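Local structure of aldehyde dehydrogenase (Burkholderia vietnamiensis, 5KF0) at residues S156-F161 and V183-S188. The protein probably oxidises aldehydes to carboxylic acids with a nicotinamide cofactor, as in other aldehyde dehydrogenases, and binds NADPH. Residues are numbered along the deposited sequence; the frame is centred on the assembly and turned at random.
With NDP (NADPH dihydro-nicotinamide-adenine-dinucleotide phosphate), chain E.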
ATOM      1  N   SER A 156      11.417 -20.230  16.395  1.00  9.24           N
ATOM      2  CA  SER A 156      11.727 -21.648  16.263  1.00 10.66           C
ATOM      3  C   SER A 156      11.370 -22.083  14.844  1.00 10.82           C
ATOM      4  O   SER A 156      10.221 -21.931  14.415  1.00 11.18           O
ATOM      5  CB  SER A 156      10.941 -22.472  17.284  1.00 12.86           C
ATOM      6  OG  SER A 156      11.167 -23.862  17.077  1.00 13.58           O
ATOM      7  N   PHE A 157      12.348 -22.632  14.125  1.00 10.51           N
ATOM      8  CA  PHE A 157      12.204 -23.000  12.719  1.00  9.27           C
ATOM      9  C   PHE A 157      12.463 -24.492  12.557  1.00 11.77           C
ATOM     10  O   PHE A 157      13.494 -24.994  13.013  1.00 13.43           O
ATOM     11  CB  PHE A 157      13.197 -22.227  11.837  1.00  9.34           C
ATOM     12  CG  PHE A 157      12.920 -20.749  11.742  1.00  9.51           C
ATOM     13  CD1 PHE A 157      11.630 -20.245  11.921  1.00 10.50           C
ATOM     14  CD2 PHE A 157      13.953 -19.864  11.444  1.00 10.74           C
ATOM     15  CE1 PHE A 157      11.386 -18.877  11.814  1.00 11.97           C
ATOM     16  CE2 PHE A 157      13.714 -18.501  11.320  1.00  9.33           C
ATOM     17  CZ  PHE A 157      12.429 -18.005  11.511  1.00 10.19           C
ATOM     18  N   ILE A 158      11.546 -25.190  11.886  1.00 10.23           N
ATOM     19  CA  ILE A 158      11.685 -26.618  11.603  1.00 10.07           C
ATOM     20  C   ILE A 158      11.442 -26.829  10.113  1.00  9.79           C
ATOM     21  O   ILE A 158      10.425 -26.361   9.585  1.00 10.15           O
ATOM     22  CB  ILE A 158      10.685 -27.449  12.432  1.00  9.84           C
ATOM     23  CG1 ILE A 158      10.976 -27.331  13.932  1.00 11.73           C
ATOM     24  CG2 ILE A 158      10.720 -28.920  11.986  1.00 11.68           C
ATOM     25  CD1 ILE A 158       9.890 -27.979  14.815  1.00 11.22           C
ATOM     26  N   SER A 159      12.352 -27.541   9.437  1.00 10.24           N
ATOM     27  CA  SER A 159      12.297 -27.692   7.988  1.00  9.82           C
ATOM     28  C   SER A 159      12.366 -29.158   7.574  1.00 12.40           C
ATOM     29  O   SER A 159      12.804 -30.014   8.349  1.00 12.12           O
ATOM     30  CB  SER A 159      13.435 -26.894   7.324  1.00 11.29           C
ATOM     31  OG  SER A 159      14.719 -27.256   7.824  1.00 12.50           O
ATOM     32  N   PRO A 160      11.934 -29.485   6.333  1.00 10.88           N
ATOM     33  CA  PRO A 160      11.824 -30.896   5.933  1.00  9.88           C
ATOM     34  C   PRO A 160      12.976 -31.366   5.068  1.00 12.39           C
ATOM     35  O   PRO A 160      13.923 -30.616   4.795  1.00 13.45           O
ATOM     36  CB  PRO A 160      10.514 -30.918   5.150  1.00  9.82           C
ATOM     37  CG  PRO A 160      10.590 -29.597   4.408  1.00 12.04           C
ATOM     38  CD  PRO A 160      11.232 -28.607   5.376  1.00 12.63           C
ATOM     39  N   PHE A 161      12.905 -32.621   4.613  1.00 12.48           N
ATOM     40  CA  PHE A 161      14.056 -33.201   3.931  1.00 10.28           C
ATOM     41  C   PHE A 161      14.147 -32.810   2.464  1.00 15.90           C
ATOM     42  O   PHE A 161      15.230 -32.921   1.887  1.00 14.15           O
ATOM     43  CB  PHE A 161      14.039 -34.739   4.022  1.00 11.58           C
ATOM     44  CG  PHE A 161      13.164 -35.410   2.968  1.00 13.01           C
ATOM     45  CD1 PHE A 161      13.664 -35.711   1.707  1.00 15.87           C
ATOM     46  CD2 PHE A 161      11.845 -35.732   3.257  1.00 14.80           C
ATOM     47  CE1 PHE A 161      12.851 -36.317   0.739  1.00 13.17           C
ATOM     48  CE2 PHE A 161      11.040 -36.339   2.313  1.00 13.63           C
ATOM     49  CZ  PHE A 161      11.545 -36.638   1.053  1.00 15.50           C
ATOM     50  N   VAL A 183      16.388 -20.229  16.011  1.00 11.18           N
ATOM     51  CA  VAL A 183      17.009 -21.538  16.162  1.00 11.18           C
ATOM     52  C   VAL A 183      16.361 -22.438  15.120  1.00 11.07           C
ATOM     53  O   VAL A 183      15.141 -22.630  15.146  1.00 13.50           O
ATOM     54  CB  VAL A 183      16.815 -22.117  17.575  1.00 11.55           C
ATOM     55  CG1 VAL A 183      17.572 -23.451  17.706  1.00 11.28           C
ATOM     56  CG2 VAL A 183      17.304 -21.120  18.661  1.00 12.41           C
ATOM     57  N   LEU A 184      17.168 -22.973  14.203  1.00 10.03           N
ATOM     58  CA  LEU A 184      16.687 -23.805  13.103  1.00 12.19           C
ATOM     59  C   LEU A 184      17.045 -25.262  13.366  1.00 11.67           C
ATOM     60  O   LEU A 184      18.205 -25.577  13.650  1.00 11.25           O
ATOM     61  CB  LEU A 184      17.301 -23.359  11.769  1.00 11.13           C
ATOM     62  CG  LEU A 184      17.089 -24.300  10.564  1.00 10.48           C
ATOM     63  CD1 LEU A 184      15.612 -24.374  10.167  1.00 11.62           C
ATOM     64  CD2 LEU A 184      17.949 -23.872   9.363  1.00 12.54           C
ATOM     65  N   LYS A 185      16.048 -26.137  13.279  1.00 10.77           N
ATOM     66  CA  LYS A 185      16.262 -27.581  13.316  1.00 12.55           C
ATOM     67  C   LYS A 185      16.005 -28.135  11.925  1.00 12.83           C
ATOM     68  O   LYS A 185      14.841 -28.241  11.505  1.00 11.53           O
ATOM     69  CB  LYS A 185      15.337 -28.260  14.329  1.00 10.95           C
ATOM     70  CG  LYS A 185      15.752 -29.712  14.611  1.00 11.54           C
ATOM     71  CD  LYS A 185      14.580 -30.574  15.097  1.00 11.28           C
ATOM     72  CE  LYS A 185      13.765 -31.097  13.908  1.00 14.31           C
ATOM     73  NZ  LYS A 185      14.608 -32.024  13.068  1.00 11.81           N
ATOM     74  N   PRO A 186      17.035 -28.486  11.169  1.00 12.14           N
ATOM     75  CA  PRO A 186      16.817 -29.088   9.856  1.00 10.99           C
ATOM     76  C   PRO A 186      16.377 -30.537  10.011  1.00 12.06           C
ATOM     77  O   PRO A 186      16.433 -31.119  11.096  1.00 12.62           O
ATOM     78  CB  PRO A 186      18.200 -28.996   9.199  1.00 11.09           C
ATOM     79  CG  PRO A 186      19.143 -29.193  10.382  1.00 12.09           C
ATOM     80  CD  PRO A 186      18.462 -28.476  11.547  1.00 12.07           C
ATOM     81  N   ALA A 187      15.957 -31.122   8.892  1.00 10.81           N
ATOM     82  CA  ALA A 187      15.655 -32.548   8.879  1.00 12.41           C
ATOM     83  C   ALA A 187      16.925 -33.364   9.107  1.00 11.33           C
ATOM     84  O   ALA A 187      17.977 -33.082   8.523  1.00 13.91           O
ATOM     85  CB  ALA A 187      15.018 -32.949   7.547  1.00 12.10           C
ATOM     86  N   SER A 188      16.822 -34.386   9.966  1.00 10.56           N
ATOM     87  CA  SER A 188      18.000 -35.178  10.317  1.00 11.47           C
ATOM     88  C   SER A 188      18.529 -35.949   9.118  1.00 13.34           C
ATOM     89  O   SER A 188      19.729 -36.259   9.061  1.00 12.62           O
ATOM     90  CB  SER A 188      17.665 -36.144  11.458  1.00 14.93           C
ATOM     91  OG  SER A 188      17.243 -35.444  12.619  1.00 14.20           O
TER
HETATM   92  PA  NDP E 501       8.196 -34.560   8.423  1.00 13.08           P
HETATM   93  O1A NDP E 501       6.912 -34.023   8.962  1.00 14.00           O
HETATM   94  O2A NDP E 501       8.329 -36.071   8.615  1.00 14.28           O
HETATM   95  O5B NDP E 501       9.463 -33.848   9.067  1.00 13.03           O
HETATM   96  C5B NDP E 501       9.605 -32.422   8.853  1.00 12.93           C
HETATM   97  C4B NDP E 501      10.457 -31.850   9.954  1.00 10.86           C
HETATM   98  O4B NDP E 501       9.736 -31.915  11.206  1.00 13.69           O
HETATM   99  C3B NDP E 501      11.783 -32.584  10.195  1.00 10.47           C
HETATM  100  O3B NDP E 501      12.791 -31.662  10.600  1.00 10.86           O
HETATM  101  C2B NDP E 501      11.420 -33.502  11.363  1.00 11.91           C
HETATM  102  O2B NDP E 501      12.539 -33.918  12.172  1.00 13.15           O
HETATM  103  C1B NDP E 501      10.559 -32.543  12.166  1.00 12.76           C
HETATM  104  N9A NDP E 501       9.711 -33.184  13.163  1.00 12.69           N
HETATM  105  C8A NDP E 501       8.881 -34.264  13.016  1.00 10.07           C
HETATM  106  N7A NDP E 501       8.199 -34.561  14.098  1.00 11.52           N
HETATM  107  C5A NDP E 501       8.614 -33.613  15.020  1.00 12.37           C
HETATM  108  C6A NDP E 501       8.260 -33.371  16.362  1.00 13.62           C
HETATM  109  N6A NDP E 501       7.391 -34.120  17.052  1.00 14.09           N
HETATM  110  N1A NDP E 501       8.848 -32.326  16.987  1.00 13.99           N
HETATM  111  C2A NDP E 501       9.734 -31.586  16.315  1.00 15.50           C
HETATM  112  N3A NDP E 501      10.152 -31.721  15.053  1.00 14.88           N
HETATM  113  C4A NDP E 501       9.549 -32.759  14.459  1.00 14.45           C
HETATM  114  O3  NDP E 501       8.296 -34.202   6.879  1.00 11.94           O
HETATM  115  PN  NDP E 501       9.347 -34.580   5.745  1.00 12.16           P
HETATM  116  O1N NDP E 501      10.707 -34.151   6.158  1.00 12.78           O
HETATM  117  O2N NDP E 501       9.172 -36.048   5.451  1.00 13.95           O
HETATM  118  O5D NDP E 501       8.907 -33.715   4.492  1.00 11.63           O
HETATM  119  C5D NDP E 501       7.810 -34.031   3.619  1.00 12.69           C
HETATM  120  C4D NDP E 501       6.594 -33.255   4.060  1.00 11.63           C
HETATM  121  O4D NDP E 501       6.880 -31.831   4.037  1.00 12.76           O
HETATM  122  C3D NDP E 501       5.391 -33.473   3.138  1.00 12.58           C
HETATM  123  O3D NDP E 501       4.170 -33.625   3.853  1.00 12.52           O
HETATM  124  C2D NDP E 501       5.410 -32.209   2.280  1.00 16.64           C
HETATM  125  O2D NDP E 501       4.183 -31.849   1.656  1.00 12.42           O
HETATM  126  C1D NDP E 501       5.867 -31.174   3.300  1.00 13.86           C
HETATM  127  N1N NDP E 501       6.396 -30.022   2.579  1.00 12.93           N
HETATM  128  C2N NDP E 501       5.805 -28.784   2.671  1.00 11.79           C
HETATM  129  C3N NDP E 501       6.171 -27.744   1.896  1.00 10.72           C
HETATM  130  C7N NDP E 501       5.588 -26.385   2.058  1.00 12.75           C
HETATM  131  O7N NDP E 501       6.316 -25.410   1.824  1.00 11.66           O
HETATM  132  N7N NDP E 501       4.301 -26.265   2.377  1.00 10.98           N
HETATM  133  C4N NDP E 501       7.168 -27.942   0.811  1.00 12.96           C
HETATM  134  C5N NDP E 501       7.958 -29.188   1.028  1.00 12.19           C
HETATM  135  C6N NDP E 501       7.518 -30.153   1.814  1.00 13.77           C
HETATM  136  P2B NDP E 501      13.415 -35.251  11.789  1.00 13.72           P
HETATM  137  O1X NDP E 501      12.971 -35.724  10.456  1.00 14.08           O
HETATM  138  O2X NDP E 501      14.831 -34.767  11.903  1.00 12.20           O
HETATM  139  O3X NDP E 501      13.144 -36.265  12.881  1.00 14.73           O
HETATM  140  O   HOH W   1      15.841 -29.474   6.487  1.00 16.72           O
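F157 and L184 pair across neighbouring parallel strands: F157 N donates to V183 O, and F157 O accepts the N-H of K185 at 2.8 Å in a nearly straight bond (174°). On their shared face, CD1 of L184 packs against CB of F157, while the F157 ring leads away toward helix 164-178. Where the strands end, the pairing slackens into a weak S159 N to K185 O bond. Beyond it a water binds S159 OG, P160 O and A187 N, and the methyl of A187 rests against the backbone between P160 and F161, 3.6 Å from F161 N.

I158 and K185, on the opposite face, and the loops beyond the strands meet NADPH. I158 CG2 lies 3.2 Å from O4B of the adenosine ribose, and its CD1 reaches the adenine. S159 O accepts the ribose hydroxyl O3B. K185 leaves the strand with CG anti to the backbone N (chi1 -167°), then bends at chi3 and chi4, bringing NZ to O2B, O3B and the 2'-phosphate oxygen O2X. P186 O, approached from above its carbonyl plane, and A216 O also accept, so three ammonium N-H are probably shared among five oxygens. S188 grips O2X through both N and OG. F161 N donates to O1N of the nicotinamide-side phosphate, and O2N lies in plane at the edge of the F161 ring.

Strand 155-158, helix 164-178 and strand 182-185 form a beta-alpha-beta unit of the cofactor-binding sheet. K185 and S188 together engage the phosphate that distinguishes NADPH from NADH, consistent with use of the phosphorylated cofactor.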